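Local structure of SnoaL-like polyketide cyclase (Agrobacterium tumefaciens str. C58, 3EHC) at residues L10-L13 against D14-H18; S42-R45 against D46-K50. The protein is of unknown function but belongs to the SnoaL-like polyketide cyclase family of the NTF2 clan, so may be a cyclase or related enzyme. All coordinates share one frame; numbering follows the deposited sequence.

Contact 1: residues L10-L13 against D14-H18; sequences LAYL and DSLNH
Residues 10-13 and 14-18 are successive turns of the C-terminal half of helix 5-17, the N-terminal helix of this NTF2-like, cone-shaped alpha+beta fold, with His18 just past its end. Four successive i to i+4 bonds join them, from Asp14 N to Leu10 O through to Asn17 N on Leu13 O (2.9 Å). Tyr12 O takes two donors: Leu16 N, and Ser15 OG at 2.9 Å. With OG between its own backbone N and carbonyl carbon (chi1 82°), Ser15 folds this hydroxyl back three residues, a common way for a helical serine to satisfy its polar end. On the buried side Leu16 spreads both methyls across the Tyr12 ring. Its CD2 sits over one face, 4.0 Å from the centroid, a CH-pi contact, while CD1 comes within 3.5 Å of Tyr12 CE1. A branched leucine suits this place because it covers a broad flat ring without any polar atom. Leu13 CD2 adds looser packing against Leu16 CD2. On the exposed side a water donates to Leu10 O and to Asp14 OD1. Asp14 O receives His18 N from one face of its carbonyl plane and, from the other, His18 ND1 at 2.9 Å.

Contact 2: residues S42-R45 against D46-K50; sequences SGYR and DMLVK
The methyl CE of selenomethionine Met47 lies over the centre of the Tyr44 ring, 3.6 Å from the centroid and only 9° off the normal. This is a CH-pi contact made almost squarely on the face; SE stands behind the methyl, 5.2 Å from the same centroid, a more distant Met-aromatic contact. The two side chains run side by side in the same direction. Met47 is extended through chi1 and chi2 and bends at chi3 (77°), which turns CE onto the ring; an unbranched, flexible chain is well suited to this fit. Leu48 approaches differently: its CD1 meets the ring edge near the ring plane, 3.8 Å from Tyr44 CD1. Face and edge are thus held by residues three and four places further along. Tyr44 OH hydrogen-bonds Tyr12 OH of helix 5-17, so an apolar ring with one hydroxyl serves both needs. Asp46 N donates to Ser42 O at 3.0 Å, and bonds of the same i to i+4 kind run on to Val49 N on Arg45 O at 2.9 Å. Arg45, bent at chi3, directs NE to Phe21 O, while Val49 packs on Phe21. Apolar groups on one flank and Ser42, Asp46 and Lys50 on exposed positions give the pattern of an amphipathic helix, here helix 40-54 of the NTF2-like fold, whose Tyr44 and Met47 touch strand 32-34.

Overall arrangement
From the N terminus, the chain first passes through contact 1 on helix 5-17, continues through strands 28-29 and 32-34, and then enters contact 2 on helix 40-54. Each contact joins adjacent turns of its own helix, so neither closes a long loop, and the two follow in series without nesting or crossing. Their centres are about 14 Å apart, yet they meet directly: Tyr12 OH and Tyr44 OH lie 2.8 Å apart in a probable hydrogen bond, and Leu16 CD1 packs on Leu48 CD1 at 3.7 Å. Phe27 lies against contact 1, and Leu24 against contact 2, so the connection between the helices also packs on both.

Contact 1: residues L10-L13 against D14-H18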
ATOM      1  N   LEU B  10       6.345  -3.701  15.841  1.00 36.44           N
ATOM      2  CA  LEU B  10       7.796  -3.716  15.711  1.00 36.34           C
ATOM      3  C   LEU B  10       8.394  -4.973  16.370  1.00 35.64           C
ATOM      4  O   LEU B  10       9.381  -5.498  15.862  1.00 33.81           O
ATOM      5  CB  LEU B  10       8.424  -2.416  16.232  1.00 36.20           C
ATOM      6  CG  LEU B  10       8.161  -1.124  15.444  1.00 36.42           C
ATOM      7  CD1 LEU B  10       8.852   0.054  16.091  1.00 37.48           C
ATOM      8  CD2 LEU B  10       8.613  -1.221  14.018  1.00 38.04           C
ATOM      9  N   ALA B  11       7.771  -5.469  17.453  1.00 35.31           N
ATOM     10  CA  ALA B  11       8.166  -6.738  18.086  1.00 34.67           C
ATOM     11  C   ALA B  11       7.862  -7.915  17.140  1.00 34.49           C
ATOM     12  O   ALA B  11       8.632  -8.854  17.041  1.00 35.19           O
ATOM     13  CB  ALA B  11       7.471  -6.917  19.448  1.00 31.77           C
ATOM     14  N   TYR B  12       6.744  -7.842  16.425  1.00 35.05           N
ATOM     15  CA  TYR B  12       6.384  -8.857  15.411  1.00 34.49           C
ATOM     16  C   TYR B  12       7.416  -8.912  14.288  1.00 35.34           C
ATOM     17  O   TYR B  12       7.870  -9.997  13.912  1.00 34.43           O
ATOM     18  CB  TYR B  12       4.966  -8.582  14.862  1.00 33.38           C
ATOM     19  CG  TYR B  12       4.602  -9.204  13.524  1.00 32.23           C
ATOM     20  CD1 TYR B  12       4.381 -10.564  13.394  1.00 36.60           C
ATOM     21  CD2 TYR B  12       4.426  -8.407  12.395  1.00 33.20           C
ATOM     22  CE1 TYR B  12       4.021 -11.131  12.161  1.00 37.43           C
ATOM     23  CE2 TYR B  12       4.093  -8.955  11.167  1.00 35.68           C
ATOM     24  CZ  TYR B  12       3.879 -10.318  11.052  1.00 38.61           C
ATOM     25  OH  TYR B  12       3.542 -10.862   9.812  1.00 40.58           O
ATOM     26  N   LEU B  13       7.808  -7.743  13.788  1.00 35.61           N
ATOM     27  CA  LEU B  13       8.818  -7.655  12.725  1.00 36.53           C
ATOM     28  C   LEU B  13      10.160  -8.168  13.208  1.00 35.91           C
ATOM     29  O   LEU B  13      10.888  -8.814  12.439  1.00 35.65           O
ATOM     30  CB  LEU B  13       8.964  -6.216  12.187  1.00 36.61           C
ATOM     31  CG  LEU B  13       7.799  -5.602  11.415  1.00 35.38           C
ATOM     32  CD1 LEU B  13       8.209  -4.264  10.828  1.00 27.27           C
ATOM     33  CD2 LEU B  13       7.252  -6.554  10.354  1.00 28.83           C
ATOM     34  N   ASP B  14      10.480  -7.883  14.473  1.00 36.33           N
ATOM     35  CA  ASP B  14      11.685  -8.424  15.075  1.00 37.39           C
ATOM     36  C   ASP B  14      11.721  -9.942  15.093  1.00 36.01           C
ATOM     37  O   ASP B  14      12.748 -10.532  14.791  1.00 36.98           O
ATOM     38  CB  ASP B  14      11.883  -7.930  16.501  1.00 38.26           C
ATOM     39  CG  ASP B  14      13.147  -7.162  16.639  1.00 45.86           C
ATOM     40  OD1 ASP B  14      13.160  -6.050  16.042  1.00 46.35           O
ATOM     41  OD2 ASP B  14      14.107  -7.688  17.284  1.00 48.28           O
ATOM     42  N   SER B  15      10.609 -10.564  15.477  1.00 35.90           N
ATOM     43  CA  SER B  15      10.537 -12.026  15.488  1.00 35.19           C
ATOM     44  C   SER B  15      10.690 -12.577  14.063  1.00 36.46           C
ATOM     45  O   SER B  15      11.338 -13.598  13.855  1.00 37.42           O
ATOM     46  CB  SER B  15       9.258 -12.555  16.177  1.00 34.56           C
ATOM     47  OG  SER B  15       8.119 -12.553  15.334  1.00 38.32           O
ATOM     48  N   LEU B  16      10.097 -11.893  13.088  1.00 37.74           N
ATOM     49  CA  LEU B  16      10.200 -12.269  11.674  1.00 37.37           C
ATOM     50  C   LEU B  16      11.651 -12.218  11.198  1.00 37.77           C
ATOM     51  O   LEU B  16      12.115 -13.124  10.499  1.00 37.32           O
ATOM     52  CB  LEU B  16       9.313 -11.371  10.804  1.00 37.14           C
ATOM     53  CG  LEU B  16       7.939 -11.847  10.302  1.00 40.57           C
ATOM     54  CD1 LEU B  16       7.117 -12.617  11.329  1.00 36.85           C
ATOM     55  CD2 LEU B  16       7.131 -10.654   9.751  1.00 34.90           C
ATOM     56  N   ASN B  17      12.369 -11.170  11.597  1.00 38.50           N
ATOM     57  CA  ASN B  17      13.780 -11.022  11.236  1.00 38.03           C
ATOM     58  C   ASN B  17      14.695 -12.064  11.842  1.00 38.32           C
ATOM     59  O   ASN B  17      15.736 -12.360  11.275  1.00 40.43           O
ATOM     60  CB  ASN B  17      14.280  -9.621  11.558  1.00 37.87           C
ATOM     61  CG  ASN B  17      13.742  -8.604  10.607  1.00 33.91           C
ATOM     62  OD1 ASN B  17      13.389  -8.919   9.476  1.00 36.90           O
ATOM     63  ND2 ASN B  17      13.662  -7.380  11.055  1.00 33.65           N
ATOM     64  N   HIS B  18      14.320 -12.609  12.995  1.00 37.48           N
ATOM     65  CA  HIS B  18      15.035 -13.736  13.571  1.00 36.88           C
ATOM     66  C   HIS B  18      14.406 -15.076  13.163  1.00 36.88           C
ATOM     67  O   HIS B  18      14.829 -16.127  13.650  1.00 38.43           O
ATOM     68  CB  HIS B  18      15.110 -13.603  15.084  1.00 36.96           C
ATOM     69  CG  HIS B  18      15.948 -12.452  15.543  1.00 39.71           C
ATOM     70  ND1 HIS B  18      15.417 -11.212  15.841  1.00 43.65           N
ATOM     71  CD2 HIS B  18      17.283 -12.358  15.772  1.00 42.43           C
ATOM     72  CE1 HIS B  18      16.389 -10.402  16.228  1.00 43.93           C
ATOM     73  NE2 HIS B  18      17.531 -11.072  16.198  1.00 45.83           N
TER
HETATM   74  O   HOH W   1      11.511  -4.760  14.405  1.00 54.53           O

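Contact 2: residues S42-R45 against D46-K50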
ATOM      1  N   SER B  42      -1.405 -21.195  10.882  1.00 32.89           N
ATOM      2  CA  SER B  42      -0.483 -22.153  10.221  1.00 34.13           C
ATOM      3  C   SER B  42      -0.275 -21.833   8.732  1.00 33.79           C
ATOM      4  O   SER B  42       0.836 -21.984   8.211  1.00 32.28           O
ATOM      5  CB  SER B  42      -0.896 -23.632  10.444  1.00 33.85           C
ATOM      6  OG  SER B  42      -2.094 -23.955   9.763  1.00 33.21           O
ATOM      7  N   GLY B  43      -1.327 -21.362   8.066  1.00 34.77           N
ATOM      8  CA  GLY B  43      -1.202 -20.866   6.700  1.00 34.45           C
ATOM      9  C   GLY B  43      -0.326 -19.632   6.593  1.00 34.25           C
ATOM     10  O   GLY B  43       0.396 -19.474   5.624  1.00 34.86           O
ATOM     11  N   TYR B  44      -0.409 -18.773   7.607  1.00 34.15           N
ATOM     12  CA  TYR B  44       0.379 -17.562   7.728  1.00 35.68           C
ATOM     13  C   TYR B  44       1.848 -17.898   7.976  1.00 36.56           C
ATOM     14  O   TYR B  44       2.737 -17.301   7.353  1.00 36.44           O
ATOM     15  CB  TYR B  44      -0.196 -16.698   8.861  1.00 36.38           C
ATOM     16  CG  TYR B  44       0.110 -15.219   8.760  1.00 36.41           C
ATOM     17  CD1 TYR B  44       1.346 -14.731   9.161  1.00 43.74           C
ATOM     18  CD2 TYR B  44      -0.836 -14.310   8.286  1.00 37.83           C
ATOM     19  CE1 TYR B  44       1.660 -13.375   9.081  1.00 42.76           C
ATOM     20  CE2 TYR B  44      -0.533 -12.930   8.197  1.00 42.39           C
ATOM     21  CZ  TYR B  44       0.728 -12.477   8.600  1.00 45.39           C
ATOM     22  OH  TYR B  44       1.086 -11.137   8.550  1.00 46.83           O
ATOM     23  N   ARG B  45       2.101 -18.851   8.870  1.00 37.30           N
ATOM     24  CA  ARG B  45       3.458 -19.355   9.130  1.00 38.12           C
ATOM     25  C   ARG B  45       4.075 -19.933   7.859  1.00 38.28           C
ATOM     26  O   ARG B  45       5.230 -19.669   7.559  1.00 38.47           O
ATOM     27  CB  ARG B  45       3.436 -20.414  10.239  1.00 37.08           C
ATOM     28  CG  ARG B  45       4.814 -20.940  10.644  1.00 39.44           C
ATOM     29  CD  ARG B  45       4.751 -21.944  11.817  1.00 41.13           C
ATOM     30  NE  ARG B  45       4.309 -21.318  13.074  1.00 44.70           N
ATOM     31  CZ  ARG B  45       3.116 -21.492  13.658  1.00 44.61           C
ATOM     32  NH1 ARG B  45       2.177 -22.281  13.125  1.00 44.39           N
ATOM     33  NH2 ARG B  45       2.853 -20.864  14.802  1.00 44.13           N
ATOM     34  N   ASP B  46       3.301 -20.723   7.121  1.00 39.19           N
ATOM     35  CA  ASP B  46       3.765 -21.330   5.856  1.00 38.92           C
ATOM     36  C   ASP B  46       4.146 -20.275   4.841  1.00 38.56           C
ATOM     37  O   ASP B  46       5.111 -20.436   4.112  1.00 39.07           O
ATOM     38  CB  ASP B  46       2.676 -22.204   5.200  1.00 39.95           C
ATOM     39  CG  ASP B  46       2.326 -23.433   6.002  1.00 40.60           C
ATOM     40  OD1 ASP B  46       3.129 -23.861   6.870  1.00 47.40           O
ATOM     41  OD2 ASP B  46       1.230 -23.977   5.743  1.00 46.06           O
HETATM   42  N   MSE B  47       3.344 -19.223   4.771  1.00 38.68           N
HETATM   43  CA  MSE B  47       3.605 -18.089   3.892  1.00 38.73           C
HETATM   44  C   MSE B  47       4.936 -17.411   4.190  1.00 37.83           C
HETATM   45  O   MSE B  47       5.693 -17.149   3.273  1.00 37.69           O
HETATM   46  CB  MSE B  47       2.476 -17.065   3.989  1.00 39.37           C
HETATM   47  CG  MSE B  47       2.736 -15.749   3.271  1.00 41.38           C
HETATM   48 SE   MSE B  47       1.380 -14.384   3.637  0.75 42.79          SE
HETATM   49  CE  MSE B  47       1.895 -13.795   5.448  1.00 33.26           C
ATOM     50  N   LEU B  48       5.214 -17.132   5.462  1.00 38.08           N
ATOM     51  CA  LEU B  48       6.485 -16.523   5.868  1.00 37.85           C
ATOM     52  C   LEU B  48       7.685 -17.475   5.678  1.00 36.59           C
ATOM     53  O   LEU B  48       8.749 -17.022   5.289  1.00 36.52           O
ATOM     54  CB  LEU B  48       6.427 -16.031   7.316  1.00 38.17           C
ATOM     55  CG  LEU B  48       5.323 -15.061   7.704  1.00 37.33           C
ATOM     56  CD1 LEU B  48       5.174 -15.025   9.242  1.00 34.87           C
ATOM     57  CD2 LEU B  48       5.625 -13.683   7.117  1.00 38.08           C
ATOM     58  N   VAL B  49       7.510 -18.767   5.965  1.00 36.10           N
ATOM     59  CA  VAL B  49       8.551 -19.778   5.733  1.00 36.16           C
ATOM     60  C   VAL B  49       8.925 -19.824   4.236  1.00 37.61           C
ATOM     61  O   VAL B  49      10.095 -19.976   3.871  1.00 38.18           O
ATOM     62  CB  VAL B  49       8.103 -21.190   6.231  1.00 36.58           C
ATOM     63  CG1 VAL B  49       8.926 -22.311   5.594  1.00 35.44           C
ATOM     64  CG2 VAL B  49       8.196 -21.277   7.759  1.00 35.09           C
ATOM     65  N   LYS B  50       7.921 -19.702   3.376  1.00 38.22           N
ATOM     66  CA  LYS B  50       8.130 -19.713   1.928  1.00 39.38           C
ATOM     67  C   LYS B  50       8.830 -18.443   1.424  1.00 38.98           C
ATOM     68  O   LYS B  50       9.720 -18.521   0.566  1.00 39.93           O
ATOM     69  CB  LYS B  50       6.794 -19.839   1.172  1.00 39.92           C
ATOM     70  CG  LYS B  50       6.943 -20.241  -0.321  1.00 43.85           C
ATOM     71  CD  LYS B  50       5.970 -19.485  -1.236  1.00 50.51           C
ATOM     72  CE  LYS B  50       5.960 -20.043  -2.660  1.00 51.80           C
ATOM     73  NZ  LYS B  50       7.335 -20.257  -3.215  1.00 57.45           N
TER